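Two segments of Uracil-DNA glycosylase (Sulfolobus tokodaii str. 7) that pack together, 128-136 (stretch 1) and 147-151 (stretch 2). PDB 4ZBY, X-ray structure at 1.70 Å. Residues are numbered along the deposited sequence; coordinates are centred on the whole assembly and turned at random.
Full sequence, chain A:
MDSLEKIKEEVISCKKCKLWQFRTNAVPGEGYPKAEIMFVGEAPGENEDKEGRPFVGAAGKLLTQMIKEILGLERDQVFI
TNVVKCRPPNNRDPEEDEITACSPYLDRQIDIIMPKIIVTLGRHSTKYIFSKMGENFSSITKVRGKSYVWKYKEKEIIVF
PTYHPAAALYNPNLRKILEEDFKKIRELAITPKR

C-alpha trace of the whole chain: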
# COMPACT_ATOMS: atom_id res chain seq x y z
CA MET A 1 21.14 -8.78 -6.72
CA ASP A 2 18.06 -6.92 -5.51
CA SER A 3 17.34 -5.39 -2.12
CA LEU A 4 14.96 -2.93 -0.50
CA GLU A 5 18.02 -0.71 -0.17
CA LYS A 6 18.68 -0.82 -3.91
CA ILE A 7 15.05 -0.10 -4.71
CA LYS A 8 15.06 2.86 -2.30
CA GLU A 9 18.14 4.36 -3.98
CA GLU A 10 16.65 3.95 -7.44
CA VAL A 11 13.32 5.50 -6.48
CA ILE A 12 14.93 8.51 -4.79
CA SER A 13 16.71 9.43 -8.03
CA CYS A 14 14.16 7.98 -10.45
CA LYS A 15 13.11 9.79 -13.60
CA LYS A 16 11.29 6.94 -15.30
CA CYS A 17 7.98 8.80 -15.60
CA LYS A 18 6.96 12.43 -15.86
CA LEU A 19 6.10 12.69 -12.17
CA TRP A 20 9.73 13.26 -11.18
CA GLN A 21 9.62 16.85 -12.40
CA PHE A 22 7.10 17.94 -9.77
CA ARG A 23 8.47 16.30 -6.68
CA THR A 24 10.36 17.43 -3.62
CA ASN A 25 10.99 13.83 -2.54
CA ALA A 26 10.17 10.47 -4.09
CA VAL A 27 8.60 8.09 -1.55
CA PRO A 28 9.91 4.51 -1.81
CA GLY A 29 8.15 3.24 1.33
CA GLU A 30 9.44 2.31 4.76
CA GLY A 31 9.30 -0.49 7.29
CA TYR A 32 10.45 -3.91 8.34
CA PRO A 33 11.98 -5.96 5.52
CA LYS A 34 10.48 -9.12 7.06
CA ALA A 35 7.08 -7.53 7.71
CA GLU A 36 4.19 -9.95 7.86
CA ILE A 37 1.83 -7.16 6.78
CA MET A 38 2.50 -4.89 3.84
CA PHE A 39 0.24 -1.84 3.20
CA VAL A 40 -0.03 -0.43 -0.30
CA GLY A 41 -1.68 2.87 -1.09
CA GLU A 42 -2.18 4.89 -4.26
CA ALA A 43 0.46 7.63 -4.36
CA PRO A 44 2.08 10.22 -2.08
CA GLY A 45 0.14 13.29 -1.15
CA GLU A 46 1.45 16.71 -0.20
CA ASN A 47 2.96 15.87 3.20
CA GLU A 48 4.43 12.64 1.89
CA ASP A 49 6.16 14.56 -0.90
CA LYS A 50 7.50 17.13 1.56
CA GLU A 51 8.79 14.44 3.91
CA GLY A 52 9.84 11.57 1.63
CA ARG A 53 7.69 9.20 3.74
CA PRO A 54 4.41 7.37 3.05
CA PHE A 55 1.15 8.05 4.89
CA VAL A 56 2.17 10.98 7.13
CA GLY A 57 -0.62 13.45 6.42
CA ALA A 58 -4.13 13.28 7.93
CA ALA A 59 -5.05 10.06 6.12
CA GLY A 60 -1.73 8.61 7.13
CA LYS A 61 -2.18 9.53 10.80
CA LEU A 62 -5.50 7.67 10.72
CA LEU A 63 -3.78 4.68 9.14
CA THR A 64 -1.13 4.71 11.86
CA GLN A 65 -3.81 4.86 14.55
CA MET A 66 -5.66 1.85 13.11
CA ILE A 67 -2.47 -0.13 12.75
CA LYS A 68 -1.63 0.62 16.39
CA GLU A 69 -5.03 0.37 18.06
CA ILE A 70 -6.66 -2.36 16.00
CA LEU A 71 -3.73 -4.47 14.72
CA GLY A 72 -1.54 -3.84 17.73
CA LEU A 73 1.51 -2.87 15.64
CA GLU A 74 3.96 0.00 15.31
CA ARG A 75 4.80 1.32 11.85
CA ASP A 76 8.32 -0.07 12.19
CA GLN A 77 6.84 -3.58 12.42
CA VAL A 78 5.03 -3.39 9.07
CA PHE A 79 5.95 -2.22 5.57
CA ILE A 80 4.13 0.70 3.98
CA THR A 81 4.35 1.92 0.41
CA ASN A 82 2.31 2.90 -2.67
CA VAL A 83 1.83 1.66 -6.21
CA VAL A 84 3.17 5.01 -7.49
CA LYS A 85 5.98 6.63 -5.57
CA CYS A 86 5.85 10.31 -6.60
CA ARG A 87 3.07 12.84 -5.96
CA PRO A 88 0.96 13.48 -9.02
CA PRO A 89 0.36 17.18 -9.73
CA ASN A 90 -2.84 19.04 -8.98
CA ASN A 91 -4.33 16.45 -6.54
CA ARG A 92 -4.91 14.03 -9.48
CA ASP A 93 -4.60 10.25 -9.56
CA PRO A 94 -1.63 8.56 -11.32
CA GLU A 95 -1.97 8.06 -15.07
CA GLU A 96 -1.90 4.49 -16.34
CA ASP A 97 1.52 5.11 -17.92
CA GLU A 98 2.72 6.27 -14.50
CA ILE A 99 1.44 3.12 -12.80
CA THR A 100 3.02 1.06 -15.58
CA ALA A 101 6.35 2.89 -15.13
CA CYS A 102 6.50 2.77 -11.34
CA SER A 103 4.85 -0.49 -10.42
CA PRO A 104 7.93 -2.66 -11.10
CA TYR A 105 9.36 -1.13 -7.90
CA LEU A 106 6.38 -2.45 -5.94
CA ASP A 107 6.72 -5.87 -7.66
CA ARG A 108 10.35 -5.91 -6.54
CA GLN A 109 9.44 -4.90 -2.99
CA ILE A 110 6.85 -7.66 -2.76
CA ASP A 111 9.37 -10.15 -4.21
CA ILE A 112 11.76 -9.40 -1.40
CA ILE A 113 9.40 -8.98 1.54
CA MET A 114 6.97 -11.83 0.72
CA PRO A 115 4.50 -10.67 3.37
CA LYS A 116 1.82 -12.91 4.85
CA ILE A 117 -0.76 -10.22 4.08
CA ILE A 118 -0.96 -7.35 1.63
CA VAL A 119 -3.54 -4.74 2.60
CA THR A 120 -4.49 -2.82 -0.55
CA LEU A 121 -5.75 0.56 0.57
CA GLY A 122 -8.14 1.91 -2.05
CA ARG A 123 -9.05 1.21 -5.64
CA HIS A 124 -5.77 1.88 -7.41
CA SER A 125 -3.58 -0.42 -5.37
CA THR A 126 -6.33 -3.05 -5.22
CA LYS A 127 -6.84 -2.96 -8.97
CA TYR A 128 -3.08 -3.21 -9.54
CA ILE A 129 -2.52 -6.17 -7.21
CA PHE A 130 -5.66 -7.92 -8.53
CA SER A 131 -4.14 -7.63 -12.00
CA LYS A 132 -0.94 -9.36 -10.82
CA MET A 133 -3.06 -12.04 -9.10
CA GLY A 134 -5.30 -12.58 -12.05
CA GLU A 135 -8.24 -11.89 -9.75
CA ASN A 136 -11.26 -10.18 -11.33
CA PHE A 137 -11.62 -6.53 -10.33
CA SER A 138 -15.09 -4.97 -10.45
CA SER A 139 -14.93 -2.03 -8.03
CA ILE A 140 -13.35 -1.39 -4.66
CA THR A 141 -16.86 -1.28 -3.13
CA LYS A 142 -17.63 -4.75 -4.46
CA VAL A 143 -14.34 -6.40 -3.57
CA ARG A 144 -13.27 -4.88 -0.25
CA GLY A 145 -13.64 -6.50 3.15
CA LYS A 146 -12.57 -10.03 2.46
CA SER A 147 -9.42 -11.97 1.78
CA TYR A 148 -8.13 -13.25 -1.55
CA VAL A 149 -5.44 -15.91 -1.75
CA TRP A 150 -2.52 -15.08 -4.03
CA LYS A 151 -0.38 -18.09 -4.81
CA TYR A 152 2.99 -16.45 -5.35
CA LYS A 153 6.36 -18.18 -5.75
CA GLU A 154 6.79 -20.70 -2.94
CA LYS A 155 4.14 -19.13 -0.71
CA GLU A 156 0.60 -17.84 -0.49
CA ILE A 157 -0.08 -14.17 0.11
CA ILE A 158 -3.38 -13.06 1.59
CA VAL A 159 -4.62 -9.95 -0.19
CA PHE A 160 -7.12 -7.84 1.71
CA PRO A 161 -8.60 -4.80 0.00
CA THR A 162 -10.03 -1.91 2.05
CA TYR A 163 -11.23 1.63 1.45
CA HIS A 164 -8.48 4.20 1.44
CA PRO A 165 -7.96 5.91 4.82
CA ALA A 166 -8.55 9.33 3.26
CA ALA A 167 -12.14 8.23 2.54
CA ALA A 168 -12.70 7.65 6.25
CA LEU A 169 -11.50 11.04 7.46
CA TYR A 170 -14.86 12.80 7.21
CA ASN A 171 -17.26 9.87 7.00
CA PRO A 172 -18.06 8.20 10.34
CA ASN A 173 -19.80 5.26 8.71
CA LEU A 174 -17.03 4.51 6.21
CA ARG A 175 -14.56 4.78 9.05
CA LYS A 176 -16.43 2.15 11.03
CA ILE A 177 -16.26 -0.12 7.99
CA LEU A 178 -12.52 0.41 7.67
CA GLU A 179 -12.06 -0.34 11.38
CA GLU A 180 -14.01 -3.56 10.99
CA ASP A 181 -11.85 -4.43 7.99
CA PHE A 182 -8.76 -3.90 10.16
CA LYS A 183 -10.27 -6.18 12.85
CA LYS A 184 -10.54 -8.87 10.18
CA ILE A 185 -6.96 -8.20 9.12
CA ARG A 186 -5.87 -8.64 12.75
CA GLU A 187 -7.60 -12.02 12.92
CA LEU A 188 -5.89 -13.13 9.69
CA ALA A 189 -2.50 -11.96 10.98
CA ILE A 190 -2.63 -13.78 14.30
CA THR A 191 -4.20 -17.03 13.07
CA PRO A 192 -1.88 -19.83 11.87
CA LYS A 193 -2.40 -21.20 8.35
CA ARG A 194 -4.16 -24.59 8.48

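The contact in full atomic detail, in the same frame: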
# COMPACT_ATOMS: atom_id res chain seq x y z
N TYR A 128 -4.40 -2.81 -9.09
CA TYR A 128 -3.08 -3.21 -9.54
C TYR A 128 -2.74 -4.63 -9.07
O TYR A 128 -2.36 -5.50 -9.86
CB TYR A 128 -1.97 -2.24 -9.05
CG TYR A 128 -0.63 -2.78 -9.50
CD1 TYR A 128 0.20 -3.47 -8.62
CD2 TYR A 128 -0.27 -2.71 -10.83
CE1 TYR A 128 1.39 -4.04 -9.08
CE2 TYR A 128 0.91 -3.27 -11.29
CZ TYR A 128 1.73 -3.94 -10.41
OH TYR A 128 2.90 -4.48 -10.89
N ILE A 129 -2.89 -4.87 -7.77
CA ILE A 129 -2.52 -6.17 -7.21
C ILE A 129 -3.45 -7.25 -7.76
O ILE A 129 -2.99 -8.33 -8.09
CB ILE A 129 -2.54 -6.17 -5.65
CG1 ILE A 129 -1.41 -5.27 -5.11
CG2 ILE A 129 -2.43 -7.61 -5.11
CD1 ILE A 129 0.00 -5.71 -5.47
N PHE A 130 -4.75 -6.95 -7.91
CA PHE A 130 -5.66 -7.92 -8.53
C PHE A 130 -5.20 -8.29 -9.93
O PHE A 130 -5.38 -9.44 -10.36
CB PHE A 130 -7.10 -7.39 -8.57
CG PHE A 130 -7.88 -7.70 -7.33
CD1 PHE A 130 -9.23 -8.02 -7.41
CD2 PHE A 130 -7.28 -7.69 -6.08
CE1 PHE A 130 -9.96 -8.31 -6.26
CE2 PHE A 130 -7.99 -7.98 -4.93
CZ PHE A 130 -9.33 -8.30 -5.02
N SER A 131 -4.61 -7.34 -10.65
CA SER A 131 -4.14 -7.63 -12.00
C SER A 131 -2.93 -8.58 -11.98
O SER A 131 -2.84 -9.48 -12.83
CB SER A 131 -3.80 -6.34 -12.78
OG SER A 131 -2.57 -5.75 -12.34
N LYS A 132 -2.06 -8.44 -10.99
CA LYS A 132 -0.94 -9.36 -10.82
C LYS A 132 -1.42 -10.75 -10.39
O LYS A 132 -0.84 -11.76 -10.78
CB LYS A 132 0.06 -8.82 -9.79
CG LYS A 132 0.77 -7.54 -10.20
CD LYS A 132 1.63 -7.75 -11.45
CE LYS A 132 1.13 -6.91 -12.61
NZ LYS A 132 2.21 -6.57 -13.59
N MET A 133 -2.48 -10.79 -9.59
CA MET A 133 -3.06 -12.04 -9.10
C MET A 133 -3.83 -12.79 -10.15
O MET A 133 -4.00 -14.00 -10.07
CB MET A 133 -4.04 -11.78 -7.95
CG MET A 133 -3.43 -11.22 -6.72
SD MET A 133 -4.74 -10.68 -5.62
CE MET A 133 -5.45 -12.24 -5.17
N GLY A 134 -4.34 -12.04 -11.11
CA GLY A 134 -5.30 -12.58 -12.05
C GLY A 134 -6.68 -12.72 -11.45
O GLY A 134 -7.49 -13.52 -11.92
N GLU A 135 -6.96 -11.92 -10.43
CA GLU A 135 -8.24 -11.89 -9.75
C GLU A 135 -9.11 -10.82 -10.40
O GLU A 135 -8.63 -9.73 -10.70
CB GLU A 135 -8.05 -11.63 -8.26
CG GLU A 135 -9.33 -11.58 -7.42
CD GLU A 135 -10.00 -12.94 -7.26
OE1 GLU A 135 -9.32 -13.97 -7.46
OE2 GLU A 135 -11.22 -12.97 -6.96
N ASN A 136 -10.37 -11.15 -10.69
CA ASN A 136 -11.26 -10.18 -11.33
C ASN A 136 -11.53 -8.94 -10.47
O ASN A 136 -11.90 -9.05 -9.29
CB ASN A 136 -12.58 -10.86 -11.70
CG ASN A 136 -13.50 -9.92 -12.44
OD1 ASN A 136 -13.18 -9.48 -13.54
ND2 ASN A 136 -14.62 -9.59 -11.82
N SER A 147 -10.75 -11.58 2.20
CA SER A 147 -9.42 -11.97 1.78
C SER A 147 -9.42 -12.76 0.47
O SER A 147 -10.39 -13.46 0.09
CB SER A 147 -8.73 -12.78 2.89
OG SER A 147 -9.57 -13.81 3.32
N TYR A 148 -8.32 -12.60 -0.26
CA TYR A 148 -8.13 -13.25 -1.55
C TYR A 148 -6.77 -13.94 -1.51
O TYR A 148 -5.77 -13.32 -1.16
CB TYR A 148 -8.20 -12.22 -2.69
CG TYR A 148 -9.53 -11.51 -2.78
CD1 TYR A 148 -9.81 -10.40 -1.99
CD2 TYR A 148 -10.51 -11.94 -3.67
CE1 TYR A 148 -11.02 -9.76 -2.06
CE2 TYR A 148 -11.73 -11.29 -3.75
CZ TYR A 148 -11.99 -10.21 -2.94
OH TYR A 148 -13.21 -9.57 -3.04
N VAL A 149 -6.72 -15.22 -1.84
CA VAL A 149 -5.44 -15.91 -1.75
C VAL A 149 -4.64 -15.74 -3.05
O VAL A 149 -5.12 -16.05 -4.15
CB VAL A 149 -5.62 -17.39 -1.45
CG1 VAL A 149 -4.28 -18.11 -1.51
CG2 VAL A 149 -6.26 -17.56 -0.08
N TRP A 150 -3.42 -15.24 -2.91
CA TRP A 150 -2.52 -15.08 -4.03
C TRP A 150 -1.42 -16.12 -3.93
O TRP A 150 -0.54 -16.02 -3.09
CB TRP A 150 -1.95 -13.67 -4.04
CG TRP A 150 -1.06 -13.29 -5.20
CD1 TRP A 150 -0.86 -13.99 -6.36
CD2 TRP A 150 -0.25 -12.12 -5.29
NE1 TRP A 150 0.04 -13.31 -7.17
CE2 TRP A 150 0.42 -12.16 -6.53
CE3 TRP A 150 -0.04 -11.03 -4.44
CZ2 TRP A 150 1.28 -11.14 -6.94
CZ3 TRP A 150 0.84 -10.03 -4.84
CH2 TRP A 150 1.49 -10.10 -6.08
N LYS A 151 -1.49 -17.15 -4.76
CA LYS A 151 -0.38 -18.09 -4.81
C LYS A 151 0.78 -17.41 -5.52
O LYS A 151 0.68 -17.02 -6.68
CB LYS A 151 -0.78 -19.39 -5.52
CG LYS A 151 -1.51 -20.33 -4.60
CD LYS A 151 -0.51 -21.20 -3.84
CE LYS A 151 -1.22 -22.36 -3.15
NZ LYS A 151 -0.28 -23.42 -2.69
O HOH W 1 1.37 -13.13 -10.05

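No direct hydrogen bond joins these two stretches; the polar link is a single water. Water 1 donates to Lys132 O at 2.7 Å and accepts from Trp150 NE1 at 3.2 Å, so the last turn of a helix and the indole of a strand tryptophan are coupled through solvent while everything else between them is packing. The arrangement makes good use of chemistry at a helix end, where a carbonyl can be free of the helical ladder and available to water, and it gives the indole N-H a partner without interrupting the apolar contact.

The helix that ends at 133 runs obliquely to the strand that begins at 148, with their N-to-C directions 52° apart and their axes 9.6 Å apart at closest approach. Alternation on the strand sorts its residues: Tyr148 and Trp150 point toward the helix, whereas Val149 between them points away. Two large aromatics therefore carry most of the strand's share of a modest 374 Å² interface.

Met133 fits between them. Met133 CG lies over one face of the indole, 3.5 Å from Trp150 CG and nearly along the normal of the five-membered ring, a CH-pi contact in which a polarised methylene meets the pi cloud. Met133 SD approaches the same ring obliquely, 5.0 Å from the centroid of the five-membered ring. With chi3 at 68° (p), the chain then carries its methyl to the other aromatic, Met133 CE resting 3.7 Å from Tyr148 CB. A flexible, unbranched side chain can thus serve two neighbours of different shape.

One turn back, Ile129 sets CG2 4.1 Å from Trp150 CZ3, extending the apolar surface along the indole. Lys132 contributes the aliphatic base of its side chain, with CB 3.9 Å from Trp150 CZ2, while its end leads away from the strand.

Phe130 starts out pointing away, yet its ring reaches back. Its edge meets the face of Tyr148, with Phe130 CZ 3.7 Å from Tyr148 CE1 and planes at 65°, so weakly positive ring hydrogens approach pi density.

The helix finishes just before Gly134, whose positive phi of 77° is readily adopted by glycine. The chain turns there, and Glu135 N bonds to Phe130 O at 2.9 Å, closing the end of the helix. Beyond the turn, Glu135 points toward the strand and brings its carboxylate close to the tyrosine ring, OE2 lying 3.5 Å from Tyr148 CD2. The rule is economical: alternate aromatics on the strand, a methionine between them, and a water for the indole.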